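Long-range contacts in beta-1,4-exocellulase (Thermobifida fusca, PDB 4AVO), which probably hydrolyses beta-1,4-glycosidic bonds of cellulose as a family 6 cellobiohydrolase, of which this chain is the catalytic domain, here holding glucose units: residues Gly356-Ala361 with Asn397-Gly402; Pro323-Asn328 with Asp374-Pro379; Tyr13-Trp18 with Thr36-Asp41; Ala332-Arg337 with Tyr349-Pro354. The protein carries 1 engineered substitution. All coordinates share one frame; numbering follows the deposited sequence. Where two conformers were deposited one is given.

Contact 1. Residues Gly356-Ala361 with Asn397-Gly402. With BGC (beta-D-glucopyranose), chain B; BGC (beta-D-glucopyranose), chain C.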
# COMPACT_ATOMS: atom_id res chain seq x y z
N GLY A 356 5.37 -0.76 12.24
CA GLY A 356 5.58 -1.77 13.27
C GLY A 356 4.97 -3.12 12.95
O GLY A 356 5.36 -4.14 13.52
N GLU A 357 4.00 -3.14 12.04
CA GLU A 357 3.43 -4.42 11.59
C GLU A 357 4.29 -5.03 10.48
O GLU A 357 4.61 -4.38 9.49
CB GLU A 357 1.96 -4.24 11.19
CG GLU A 357 1.11 -3.88 12.40
CD GLU A 357 -0.37 -3.70 12.12
OE1 GLU A 357 -0.83 -3.98 10.99
OE2 GLU A 357 -1.08 -3.27 13.06
N SER A 358 4.67 -6.30 10.67
CA SER A 358 5.60 -6.99 9.77
C SER A 358 5.05 -7.17 8.36
O SER A 358 3.83 -7.24 8.16
CB SER A 358 5.98 -8.35 10.38
OG SER A 358 6.83 -9.10 9.51
N ASP A 359 5.96 -7.27 7.38
CA ASP A 359 5.60 -7.61 6.00
C ASP A 359 5.58 -9.12 5.76
O ASP A 359 5.12 -9.58 4.71
CB ASP A 359 6.60 -6.99 5.02
CG ASP A 359 6.56 -5.48 5.02
OD1 ASP A 359 5.48 -4.92 5.32
OD2 ASP A 359 7.60 -4.85 4.71
N GLY A 360 6.10 -9.88 6.71
CA GLY A 360 6.19 -11.33 6.56
C GLY A 360 7.28 -11.93 7.42
O GLY A 360 8.22 -11.23 7.81
N ALA A 361 7.14 -13.22 7.71
CA ALA A 361 8.07 -13.92 8.59
C ALA A 361 9.40 -14.23 7.91
O ALA A 361 9.45 -14.52 6.71
CB ALA A 361 7.44 -15.20 9.14
N ASN A 397 14.75 -11.92 12.10
CA ASN A 397 13.83 -12.29 13.19
C ASN A 397 12.48 -11.59 13.12
O ASN A 397 11.99 -11.00 14.09
CB ASN A 397 14.50 -12.08 14.55
CG ASN A 397 15.79 -12.88 14.67
OD1 ASN A 397 16.88 -12.31 14.74
ND2 ASN A 397 15.67 -14.20 14.67
N ALA A 398 11.87 -11.67 11.94
CA ALA A 398 10.59 -11.02 11.66
C ALA A 398 9.43 -11.98 11.91
O ALA A 398 9.52 -13.15 11.56
CB ALA A 398 10.56 -10.55 10.23
N PRO A 399 8.33 -11.47 12.51
CA PRO A 399 7.17 -12.32 12.72
C PRO A 399 6.28 -12.35 11.47
O PRO A 399 6.57 -11.69 10.48
CB PRO A 399 6.45 -11.64 13.88
CG PRO A 399 6.73 -10.18 13.65
CD PRO A 399 8.12 -10.12 13.06
N ILE A 400 5.20 -13.13 11.54
CA ILE A 400 4.23 -13.24 10.45
C ILE A 400 3.72 -11.85 10.05
O ILE A 400 3.63 -10.96 10.89
CB ILE A 400 3.07 -14.16 10.89
CG1 ILE A 400 3.59 -15.59 11.08
CG2 ILE A 400 1.91 -14.14 9.89
CD1 ILE A 400 2.68 -16.44 11.93
N SER A 401 3.42 -11.68 8.76
CA SER A 401 2.93 -10.39 8.26
C SER A 401 1.76 -9.88 9.10
O SER A 401 0.86 -10.65 9.45
CB SER A 401 2.53 -10.47 6.79
OG SER A 401 1.47 -11.39 6.59
N GLY A 402 1.80 -8.60 9.44
CA GLY A 402 0.74 -7.97 10.23
C GLY A 402 0.97 -8.08 11.73
O GLY A 402 0.37 -7.35 12.50
C2 BGC B . -0.92 -8.63 6.28
C3 BGC B . -2.19 -8.35 7.09
C4 BGC B . -2.05 -7.07 7.90
C5 BGC B . -1.55 -5.94 7.00
C6 BGC B . -1.28 -4.65 7.78
C1 BGC B . -0.48 -7.42 5.45
O2 BGC B . -1.15 -9.76 5.46
O3 BGC B . -2.49 -9.44 7.94
O4 BGC B . -3.30 -6.76 8.47
O5 BGC B . -0.35 -6.32 6.35
O6 BGC B . -0.16 -4.82 8.63
C2 BGC C . 3.04 -6.30 2.05
C3 BGC C . 2.57 -6.67 3.47
C4 BGC C . 1.06 -6.81 3.63
C5 BGC C . 0.48 -7.20 2.26
C6 BGC C . -0.09 -5.97 1.56
C1 BGC C . 2.54 -7.21 0.91
O2 BGC C . 4.44 -6.43 2.10
O3 BGC C . 3.05 -5.72 4.40
O4 BGC C . 0.73 -7.72 4.70
O5 BGC C . 1.38 -7.88 1.39
O6 BGC C . 0.96 -5.25 0.95
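With chi1 at 177°, Ser-358 turns OG opposite its own backbone N and onto the carbonyl of Pro-399, while Ser-401, chi1 62°, holds OG between its backbone N and carbonyl carbon, toward Ala-93 O and the chain B sugar. The CB of Ser-401 lies against Asp-359 O, a contact set by the backbone. The Ser-358 hydroxyl donates to Pro-399 O at 2.8 Å, tilted out of that carbonyl's plane. The same OG accepts from Gly-360 N at 3.0 Å, closing an ST turn, and Asn-328 ND2 also bonds to it, so the buried hydroxyl has three polar partners. CB of Ser-358 rests on the Pro-399 ring at CG, 3.8 Å away. Three residues beyond Pro-399, Gly-402 N donates to Ser-358 O at 2.8 Å in a nearly straight bond (164° at the hydrogen); Lys-353 NZ is a second donor to this oxygen. Beyond the turn, Ala-361 CB meets Ile-400 CG1 at 4.3 Å, a small apolar patch at the far end of the pairing.

The other ends face sugar. Glu-357, extended beyond CG, passes Gly-402 O with CG and accepts through OE1 from O6 of BGC (chain B) at 2.6 Å. Asp-359 OD1 lies 2.7 Å from O3 of BGC (chain C) and forms a salt bridge with Arg-290, while OD2 bonds to Tyr-229 OH. Ser-401 OG takes only a weak bond from the chain B sugar, its stronger partner being Ala-93 O. Two strandless loops thus wall the glycan-binding cleft of a family 6 glycoside hydrolase, presenting Asp-359, the predicted proton acceptor, and Glu-357, a predicted substrate-binding residue.

Contact 2. Residues Pro323-Asn328 with Asp374-Pro379. With BGC (beta-D-glucopyranose), chain D; BGC (beta-D-glucopyranose), chain E; BGC (beta-D-glucopyranose), chain F.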
# COMPACT_ATOMS: atom_id res chain seq x y z
N PRO A 323 14.96 -1.98 -6.25
CA PRO A 323 13.60 -1.46 -5.99
C PRO A 323 12.56 -2.57 -5.75
O PRO A 323 11.51 -2.30 -5.17
CB PRO A 323 13.28 -0.66 -7.25
CG PRO A 323 14.21 -1.16 -8.30
CD PRO A 323 15.46 -1.59 -7.58
N GLY A 324 12.87 -3.79 -6.18
CA GLY A 324 12.00 -4.95 -5.97
C GLY A 324 12.09 -5.59 -4.59
O GLY A 324 11.38 -6.57 -4.32
N ASN A 325 12.96 -5.07 -3.73
CA ASN A 325 13.07 -5.57 -2.36
C ASN A 325 11.95 -4.98 -1.51
O ASN A 325 12.03 -3.82 -1.09
CB ASN A 325 14.45 -5.25 -1.76
CG ASN A 325 15.57 -6.13 -2.31
OD1 ASN A 325 16.75 -5.94 -1.95
ND2 ASN A 325 15.23 -7.08 -3.16
N TRP A 326 10.90 -5.77 -1.28
CA TRP A 326 9.66 -5.27 -0.67
C TRP A 326 9.45 -5.59 0.81
O TRP A 326 8.57 -5.00 1.46
CB TRP A 326 8.45 -5.76 -1.49
CG TRP A 326 8.37 -7.27 -1.65
CD1 TRP A 326 8.83 -8.00 -2.70
CD2 TRP A 326 7.80 -8.21 -0.72
NE1 TRP A 326 8.57 -9.34 -2.50
CE2 TRP A 326 7.94 -9.49 -1.29
CE3 TRP A 326 7.17 -8.08 0.53
CZ2 TRP A 326 7.49 -10.66 -0.64
CZ3 TRP A 326 6.72 -9.25 1.18
CH2 TRP A 326 6.88 -10.52 0.59
N CYS A 327 10.23 -6.52 1.36
CA CYS A 327 9.93 -7.05 2.69
C CYS A 327 10.80 -6.50 3.82
O CYS A 327 12.03 -6.57 3.75
CB CYS A 327 9.98 -8.58 2.70
SG CYS A 327 9.35 -9.27 4.26
N ASN A 328 10.14 -5.97 4.85
CA ASN A 328 10.80 -5.59 6.11
C ASN A 328 12.16 -4.94 5.89
O ASN A 328 13.18 -5.40 6.40
CB ASN A 328 10.90 -6.82 7.03
CG ASN A 328 9.55 -7.34 7.48
OD1 ASN A 328 8.60 -6.57 7.62
ND2 ASN A 328 9.46 -8.64 7.72
N ASP A 374 7.89 -16.67 2.72
CA ASP A 374 8.42 -16.09 1.50
C ASP A 374 9.87 -15.71 1.73
O ASP A 374 10.18 -14.98 2.67
CB ASP A 374 7.62 -14.84 1.10
CG ASP A 374 7.85 -14.45 -0.35
OD1 ASP A 374 8.99 -14.13 -0.73
OD2 ASP A 374 6.87 -14.48 -1.13
N ARG A 375 10.75 -16.20 0.87
CA ARG A 375 12.18 -15.97 1.07
C ARG A 375 12.61 -14.52 0.83
O ARG A 375 13.72 -14.13 1.20
CB ARG A 375 13.03 -16.97 0.29
CG ARG A 375 12.94 -18.39 0.86
CD ARG A 375 14.21 -19.18 0.65
NE ARG A 375 15.32 -18.68 1.46
CZ ARG A 375 16.60 -18.88 1.19
NH1 ARG A 375 16.96 -19.57 0.11
NH2 ARG A 375 17.54 -18.38 1.99
N MET A 376 11.74 -13.70 0.24
CA MET A 376 12.03 -12.27 0.14
C MET A 376 12.04 -11.61 1.53
O MET A 376 12.49 -10.48 1.67
CB MET A 376 11.07 -11.55 -0.82
CG MET A 376 11.38 -11.81 -2.31
SD MET A 376 12.99 -11.18 -2.83
CE MET A 376 12.67 -9.42 -2.89
N CYS A 377 11.55 -12.33 2.53
CA CYS A 377 11.52 -11.86 3.92
C CYS A 377 12.63 -12.50 4.75
O CYS A 377 12.77 -12.23 5.94
CB CYS A 377 10.16 -12.15 4.55
SG CYS A 377 8.83 -11.20 3.81
N ASP A 378 13.40 -13.37 4.09
CA ASP A 378 14.56 -14.05 4.66
C ASP A 378 15.80 -13.19 4.37
O ASP A 378 16.15 -12.99 3.21
CB ASP A 378 14.67 -15.44 4.00
CG ASP A 378 15.90 -16.23 4.43
OD1 ASP A 378 16.78 -15.71 5.14
OD2 ASP A 378 15.97 -17.41 4.03
N PRO A 379 16.45 -12.67 5.43
CA PRO A 379 17.63 -11.81 5.22
C PRO A 379 18.73 -12.48 4.39
O PRO A 379 19.46 -11.80 3.66
CB PRO A 379 18.14 -11.55 6.64
CG PRO A 379 17.01 -11.85 7.53
CD PRO A 379 16.17 -12.88 6.86
C2 BGC D . 7.62 -4.77 -6.99
C3 BGC D . 7.28 -5.47 -5.69
C4 BGC D . 6.23 -6.57 -5.93
C5 BGC D . 6.69 -7.49 -7.06
C6 BGC D . 5.60 -8.48 -7.46
C1 BGC D . 8.06 -5.78 -8.05
O2 BGC D . 8.66 -3.84 -6.76
O3 BGC D . 6.80 -4.50 -4.80
O4 BGC D . 6.13 -7.35 -4.76
O5 BGC D . 7.06 -6.77 -8.23
O6 BGC D . 6.18 -9.55 -8.18
C2 BGC E . 8.68 -6.33 -12.70
C3 BGC E . 7.95 -5.89 -11.43
C4 BGC E . 8.93 -5.71 -10.26
C5 BGC E . 10.14 -4.88 -10.68
C6 BGC E . 11.21 -4.76 -9.60
C1 BGC E . 9.89 -5.43 -12.98
O2 BGC E . 7.79 -6.27 -13.79
O3 BGC E . 6.97 -6.85 -11.08
O4 BGC E . 8.25 -5.01 -9.24
O5 BGC E . 10.74 -5.42 -11.85
O6 BGC E . 11.68 -6.04 -9.24
C2 BGC F . 4.70 -8.40 -3.15
C3 BGC F . 3.55 -8.21 -2.14
C4 BGC F . 3.67 -6.91 -1.31
C5 BGC F . 3.97 -5.75 -2.29
C6 BGC F . 4.32 -4.45 -1.59
C1 BGC F . 4.93 -7.15 -3.99
O2 BGC F . 4.47 -9.50 -4.01
O3 BGC F . 3.51 -9.30 -1.25
O4 BGC F . 2.50 -6.67 -0.48
O5 BGC F . 5.08 -6.04 -3.13
O6 BGC F . 4.48 -3.45 -2.57
O HOH W 1 12.59 -8.08 0.30
O HOH W 2 12.14 -9.97 7.30
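Cys-327 and Cys-377 bring an irregular loop and a short 3-10 turn, residues 375-377, to a CA separation of 5.2 Å. The disulfide between them is the covalent tie of this contact, its two SG atoms 2.0 Å apart and its chi3 of 105° giving it a right-handed twist. Beside it stands Trp-326, a predicted substrate-binding residue. One face of its indole lies under BGC (chain F), with C2 of that sugar 3.8 Å above the ring plane; the opposite face meets Cys-327 CB, nearer the rim. Cys-377 SG approaches the six-membered ring obliquely, a sulfur-aromatic contact, and Met-376 CB packs at an angle against CZ2, 3.7 Å off. Met-376, bent at chi2 and chi3, curls so that CE ends 3.4 Å from Gly-324 O.

Asp-374 shapes the turn: OD1 accepts from Met-376 N at 2.9 Å with its anti lone pair, an Asx turn, while OD2 takes Leu-92 N. Its carboxylate stands nearly upright to the indole, the planes 80° apart. The tryptophan platform is thus backed by Cys-327 CB on the face opposite the sugar, with Met-376 and Cys-377 set obliquely to the ring. No direct hydrogen bond crosses the contact. Two waters bridge it instead, one between Asn-328 ND2 and Cys-377 O, the other accepting from Cys-327 N and donating to Met-376 O at 2.8 Å.

Contact 3. Residues Tyr13-Trp18 with Thr36-Asp41. With BGC (beta-D-glucopyranose), chain B.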
# COMPACT_ATOMS: atom_id res chain seq x y z
N TYR A 13 -8.94 9.38 11.98
CA TYR A 13 -9.10 8.28 12.93
C TYR A 13 -7.79 7.84 13.57
O TYR A 13 -6.80 7.61 12.87
CB TYR A 13 -9.76 7.08 12.24
CG TYR A 13 -10.08 5.93 13.16
CD1 TYR A 13 -11.08 6.06 14.14
CD2 TYR A 13 -9.40 4.71 13.06
CE1 TYR A 13 -11.39 5.01 14.99
CE2 TYR A 13 -9.72 3.64 13.92
CZ TYR A 13 -10.71 3.81 14.88
OH TYR A 13 -11.04 2.79 15.74
N VAL A 14 -7.78 7.70 14.89
CA VAL A 14 -6.66 7.05 15.56
C VAL A 14 -7.14 5.67 15.99
O VAL A 14 -8.09 5.54 16.76
CB VAL A 14 -6.13 7.84 16.78
CG1 VAL A 14 -4.91 7.14 17.39
CG2 VAL A 14 -5.77 9.26 16.36
N ASN A 15 -6.48 4.65 15.46
CA ASN A 15 -6.79 3.27 15.79
C ASN A 15 -6.23 2.92 17.17
O ASN A 15 -5.01 2.86 17.33
CB ASN A 15 -6.19 2.35 14.72
CG ASN A 15 -6.41 0.87 15.03
OD1 ASN A 15 -7.04 0.51 16.02
ND2 ASN A 15 -5.87 0.01 14.18
N PRO A 16 -7.11 2.69 18.16
CA PRO A 16 -6.64 2.42 19.52
C PRO A 16 -5.80 1.15 19.63
O PRO A 16 -4.90 1.10 20.47
CB PRO A 16 -7.95 2.27 20.32
CG PRO A 16 -8.96 3.03 19.54
CD PRO A 16 -8.59 2.74 18.10
N VAL A 17 -6.07 0.16 18.79
CA VAL A 17 -5.32 -1.10 18.81
C VAL A 17 -3.85 -0.84 18.45
O VAL A 17 -2.94 -1.27 19.17
CB VAL A 17 -5.94 -2.17 17.87
CG1 VAL A 17 -5.08 -3.46 17.85
CG2 VAL A 17 -7.35 -2.50 18.31
N TRP A 18 -3.64 -0.11 17.35
CA TRP A 18 -2.29 0.26 16.90
C TRP A 18 -1.63 1.25 17.86
O TRP A 18 -0.44 1.13 18.18
CB TRP A 18 -2.33 0.85 15.49
CG TRP A 18 -0.97 1.25 15.01
CD1 TRP A 18 -0.03 0.43 14.45
CD2 TRP A 18 -0.39 2.56 15.07
NE1 TRP A 18 1.10 1.16 14.15
CE2 TRP A 18 0.91 2.46 14.52
CE3 TRP A 18 -0.84 3.80 15.54
CZ2 TRP A 18 1.77 3.56 14.43
CZ3 TRP A 18 0.02 4.91 15.43
CH2 TRP A 18 1.31 4.78 14.88
N THR A 36 -3.69 5.72 11.34
CA THR A 36 -3.34 4.56 10.53
C THR A 36 -4.60 3.86 10.05
O THR A 36 -5.64 3.91 10.71
CB THR A 36 -2.45 3.55 11.30
OG1 THR A 36 -3.10 3.17 12.52
CG2 THR A 36 -1.09 4.18 11.64
N ALA A 37 -4.51 3.22 8.89
CA ALA A 37 -5.64 2.48 8.32
C ALA A 37 -5.90 1.18 9.08
O ALA A 37 -4.98 0.56 9.62
CB ALA A 37 -5.40 2.19 6.85
N VAL A 38 -7.17 0.77 9.09
CA VAL A 38 -7.59 -0.46 9.75
C VAL A 38 -7.78 -1.54 8.68
O VAL A 38 -8.57 -1.37 7.75
CB VAL A 38 -8.89 -0.23 10.54
CG1 VAL A 38 -9.49 -1.55 11.03
CG2 VAL A 38 -8.64 0.73 11.72
N TRP A 39 -7.06 -2.65 8.82
CA TRP A 39 -7.09 -3.69 7.79
C TRP A 39 -8.09 -4.78 8.13
O TRP A 39 -8.09 -5.30 9.26
CB TRP A 39 -5.71 -4.31 7.60
CG TRP A 39 -4.68 -3.39 6.98
CD1 TRP A 39 -4.23 -2.20 7.49
CD2 TRP A 39 -3.96 -3.62 5.77
NE1 TRP A 39 -3.27 -1.67 6.65
CE2 TRP A 39 -3.09 -2.51 5.59
CE3 TRP A 39 -3.96 -4.64 4.81
CZ2 TRP A 39 -2.23 -2.41 4.50
CZ3 TRP A 39 -3.09 -4.53 3.72
CH2 TRP A 39 -2.24 -3.42 3.57
N LEU A 40 -8.92 -5.13 7.16
CA LEU A 40 -9.82 -6.26 7.31
C LEU A 40 -9.22 -7.43 6.54
O LEU A 40 -9.61 -7.71 5.41
CB LEU A 40 -11.23 -5.90 6.83
CG LEU A 40 -11.95 -4.81 7.64
CD1 LEU A 40 -13.31 -4.50 7.04
CD2 LEU A 40 -12.10 -5.18 9.11
N ASP A 41 -8.25 -8.10 7.17
CA ASP A 41 -7.42 -9.10 6.50
C ASP A 41 -8.01 -10.51 6.50
O ASP A 41 -7.43 -11.43 5.92
CB ASP A 41 -6.01 -9.11 7.12
CG ASP A 41 -6.01 -9.59 8.58
OD1 ASP A 41 -7.08 -9.59 9.22
OD2 ASP A 41 -4.93 -9.96 9.07
C2 BGC B . -0.92 -8.63 6.28
C3 BGC B . -2.19 -8.35 7.09
C4 BGC B . -2.05 -7.07 7.90
C5 BGC B . -1.55 -5.94 7.00
C6 BGC B . -1.28 -4.65 7.78
C1 BGC B . -0.48 -7.42 5.45
O2 BGC B . -1.15 -9.76 5.46
O3 BGC B . -2.49 -9.44 7.94
O4 BGC B . -3.30 -6.76 8.47
O5 BGC B . -0.35 -6.32 6.35
O6 BGC B . -0.16 -4.82 8.63
O HOH W 3 -3.92 5.03 14.26
O HOH W 4 -3.97 0.64 12.13
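Thr-36 sets its methyl CG2 squarely over the six-membered ring of Trp-18, 3.7 Å from the centroid and 5° off the ring normal, a CH-pi contact. Its OG1, held between backbone N and carbonyl carbon (chi1 55°), is the anchor for two waters. One accepts from Asn-15 N; the other, 2.7 Å from Thr-36 OG1, accepts from Asn-15 ND2 and donates to Ala-37 O, so the polar join of the two segments is water-mediated. Val-38 was deposited in two conformers; in the one given, CG2 touches both Tyr-13 CE2 and Asn-15 ND2, a contact that may not hold in the other.

Asn-15 is the N-cap of helix 16-23: OD1 accepts from Val-17 N at 3.0 Å, the donor nitrogen lying above the carboxamide plane. That helix leads on toward strand 38-40, which, like strand 11-12, pairs in parallel with strand 75-81 of the distorted beta/alpha barrel of family 6. Further out, Trp-18 NE1 is held by Pro-355 O and Tyr-13 OH by His-62.

Past Val-38 the strand reaches the sugar. C6 of BGC (chain B) sits 3.4 Å above the Trp-39 ring, over its centre, and the indole NE1 donates to Val-352 O. Replacing Trp-39 with an alanine would probably strip the sugar of this stacking face and leave Val-352 O without its indole donor. Asp-41 OD2 accepts from O3 of the same sugar at 2.7 Å and is also bonded to Thr-53 OG1.

Contact 4. Residues Ala332-Arg337 with Tyr349-Pro354. With BGC (beta-D-glucopyranose), chain B; BGC (beta-D-glucopyranose), chain C.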
# COMPACT_ATOMS: atom_id res chain seq x y z
N ALA A 332 14.88 1.39 6.85
CA ALA A 332 13.72 2.23 6.55
C ALA A 332 13.33 3.15 7.72
O ALA A 332 13.60 2.85 8.88
CB ALA A 332 12.52 1.38 6.14
N GLY A 333 12.71 4.28 7.40
CA GLY A 333 12.20 5.19 8.42
C GLY A 333 10.80 5.65 8.11
O GLY A 333 10.38 5.66 6.95
N LEU A 334 10.07 6.06 9.15
CA LEU A 334 8.77 6.70 8.97
C LEU A 334 8.88 7.83 7.97
O LEU A 334 9.87 8.56 7.96
CB LEU A 334 8.26 7.28 10.29
CG LEU A 334 8.04 6.33 11.47
CD1 LEU A 334 7.72 7.14 12.71
CD2 LEU A 334 6.94 5.31 11.19
N GLY A 335 7.87 7.97 7.11
CA GLY A 335 7.81 9.08 6.18
C GLY A 335 6.98 10.23 6.71
O GLY A 335 6.70 10.31 7.92
N GLU A 336 6.58 11.11 5.80
CA GLU A 336 5.70 12.23 6.11
C GLU A 336 4.48 11.74 6.87
O GLU A 336 3.89 10.72 6.51
CB GLU A 336 5.25 12.89 4.82
CG GLU A 336 6.30 13.74 4.17
CD GLU A 336 6.07 15.20 4.42
OE1 GLU A 336 6.32 15.66 5.56
OE2 GLU A 336 5.60 15.88 3.49
N ARG A 337 4.11 12.46 7.92
CA ARG A 337 2.89 12.12 8.65
C ARG A 337 1.69 12.47 7.77
O ARG A 337 1.82 13.26 6.84
CB ARG A 337 2.86 12.81 10.02
CG ARG A 337 3.53 11.98 11.12
CD ARG A 337 5.02 11.72 10.84
NE ARG A 337 5.86 12.87 11.14
CZ ARG A 337 7.12 13.03 10.75
NH1 ARG A 337 7.73 12.11 10.00
NH2 ARG A 337 7.78 14.12 11.10
N TYR A 349 -1.07 12.40 1.75
CA TYR A 349 -0.14 11.38 2.21
C TYR A 349 -0.83 10.70 3.38
O TYR A 349 -1.42 11.37 4.23
CB TYR A 349 1.20 11.97 2.67
CG TYR A 349 1.99 12.67 1.58
CD1 TYR A 349 1.90 12.27 0.24
CD2 TYR A 349 2.82 13.75 1.89
CE1 TYR A 349 2.62 12.92 -0.75
CE2 TYR A 349 3.56 14.40 0.91
CZ TYR A 349 3.45 13.98 -0.41
OH TYR A 349 4.16 14.63 -1.39
N VAL A 350 -0.76 9.38 3.41
CA VAL A 350 -1.44 8.60 4.43
C VAL A 350 -0.52 7.51 4.96
O VAL A 350 0.45 7.13 4.31
CB VAL A 350 -2.73 7.93 3.88
CG1 VAL A 350 -3.83 8.97 3.68
CG2 VAL A 350 -2.45 7.20 2.58
N TRP A 351 -0.85 7.01 6.15
CA TRP A 351 -0.22 5.82 6.71
C TRP A 351 -1.21 4.68 6.61
O TRP A 351 -2.15 4.58 7.40
CB TRP A 351 0.16 6.07 8.17
CG TRP A 351 1.39 6.91 8.34
CD1 TRP A 351 2.03 7.65 7.39
CD2 TRP A 351 2.11 7.13 9.56
NE1 TRP A 351 3.12 8.30 7.93
CE2 TRP A 351 3.18 8.00 9.27
CE3 TRP A 351 1.94 6.67 10.88
CZ2 TRP A 351 4.10 8.41 10.24
CZ3 TRP A 351 2.86 7.08 11.85
CH2 TRP A 351 3.92 7.95 11.52
N VAL A 352 -1.03 3.85 5.59
CA VAL A 352 -1.96 2.76 5.35
C VAL A 352 -1.42 1.48 5.98
O VAL A 352 -2.08 0.88 6.82
CB VAL A 352 -2.25 2.59 3.86
CG1 VAL A 352 -3.14 1.36 3.61
CG2 VAL A 352 -2.96 3.84 3.36
N LYS A 353 -0.22 1.08 5.57
CA LYS A 353 0.49 0.04 6.31
C LYS A 353 0.84 0.62 7.69
O LYS A 353 1.50 1.65 7.77
CB LYS A 353 1.76 -0.37 5.57
CG LYS A 353 2.60 -1.43 6.31
CD LYS A 353 1.91 -2.79 6.37
CE LYS A 353 2.77 -3.80 7.11
NZ LYS A 353 2.18 -5.17 7.10
N PRO A 354 0.38 -0.03 8.77
CA PRO A 354 0.65 0.54 10.10
C PRO A 354 2.09 0.26 10.53
O PRO A 354 2.50 -0.90 10.57
CB PRO A 354 -0.34 -0.19 11.01
CG PRO A 354 -1.36 -0.81 10.07
CD PRO A 354 -0.55 -1.17 8.86
C2 BGC B . -0.92 -8.63 6.28
C3 BGC B . -2.19 -8.35 7.09
C4 BGC B . -2.05 -7.07 7.90
C5 BGC B . -1.55 -5.94 7.00
C6 BGC B . -1.28 -4.65 7.78
C1 BGC B . -0.48 -7.42 5.45
O2 BGC B . -1.15 -9.76 5.46
O3 BGC B . -2.49 -9.44 7.94
O4 BGC B . -3.30 -6.76 8.47
O5 BGC B . -0.35 -6.32 6.35
O6 BGC B . -0.16 -4.82 8.63
C2 BGC C . 3.04 -6.30 2.05
C3 BGC C . 2.57 -6.67 3.47
C4 BGC C . 1.06 -6.81 3.63
C5 BGC C . 0.48 -7.20 2.26
C6 BGC C . -0.09 -5.97 1.56
C1 BGC C . 2.54 -7.21 0.91
O2 BGC C . 4.44 -6.43 2.10
O3 BGC C . 3.05 -5.72 4.40
O4 BGC C . 0.73 -7.72 4.70
O5 BGC C . 1.38 -7.88 1.39
O6 BGC C . 0.96 -5.25 0.95
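Trp-351 turns its indole edge to the carbonyls of Gly-335 and Glu-336, while Arg-337 and Leu-334 meet the ring obliquely. NE1 donates to Glu-336 O at 2.9 Å, the oxygen 24° out of the ring plane and the nitrogen above the carbonyl plane. Arg-337 runs alongside, pointing the same way, with CD 3.5 Å from CZ2 and its guanidinium turned 68° from the ring. Leu-334 crosses at about a right angle, CD2 touching CH2 at 4.0 Å.

Bends at chi2 and chi3 fold Arg-337 back so that NH1 reaches Gly-335 O at 2.9 Å; NH2 goes to Pro-418 O. Glu-336 lays OE2 at the edge of the Tyr-349 ring, 3.6 Å from CE2, near the end of strand 346-350. A phenylalanine in place of Trp-351 would probably leave Glu-336 O with Thr-288 but no indole donor, and open a gap beside Arg-337 CD.

Downstream, Lys-353 NZ donates to O6 and O5 of BGC (chain B) and to O3 of BGC (chain C). The chemistry is therefore split: one indole hydrogen bond, together with packing by Leu-334 and the aliphatic part of Arg-337, holds the segment just past strand 346-350, while Lys-353 holds two sugars by three hydrogen bonds, which its positive charge probably strengthens.

From the N terminus, contact 3 closes first, a short loop carrying helix 16-23 to strand 38-40, and is complete long before the others open. The 323-328 segment then starts contact 2, whose span to 374-379 contains the whole of contact 4, a local turn back through strands 339-343 and 346-350. Contact 1 opens at 356-361, within that span, and ends at 397-402, beyond it, so contacts 1 and 2 cross. Asn-328 OD1 bonds to Asp-359 N where they meet. Ala-37 N with Trp-351 O joins contacts 3 and 4 backbone to backbone, just before strand 38-40 and just after strand 346-350, and contacts 1, 3 and 4 share BGC (chain B).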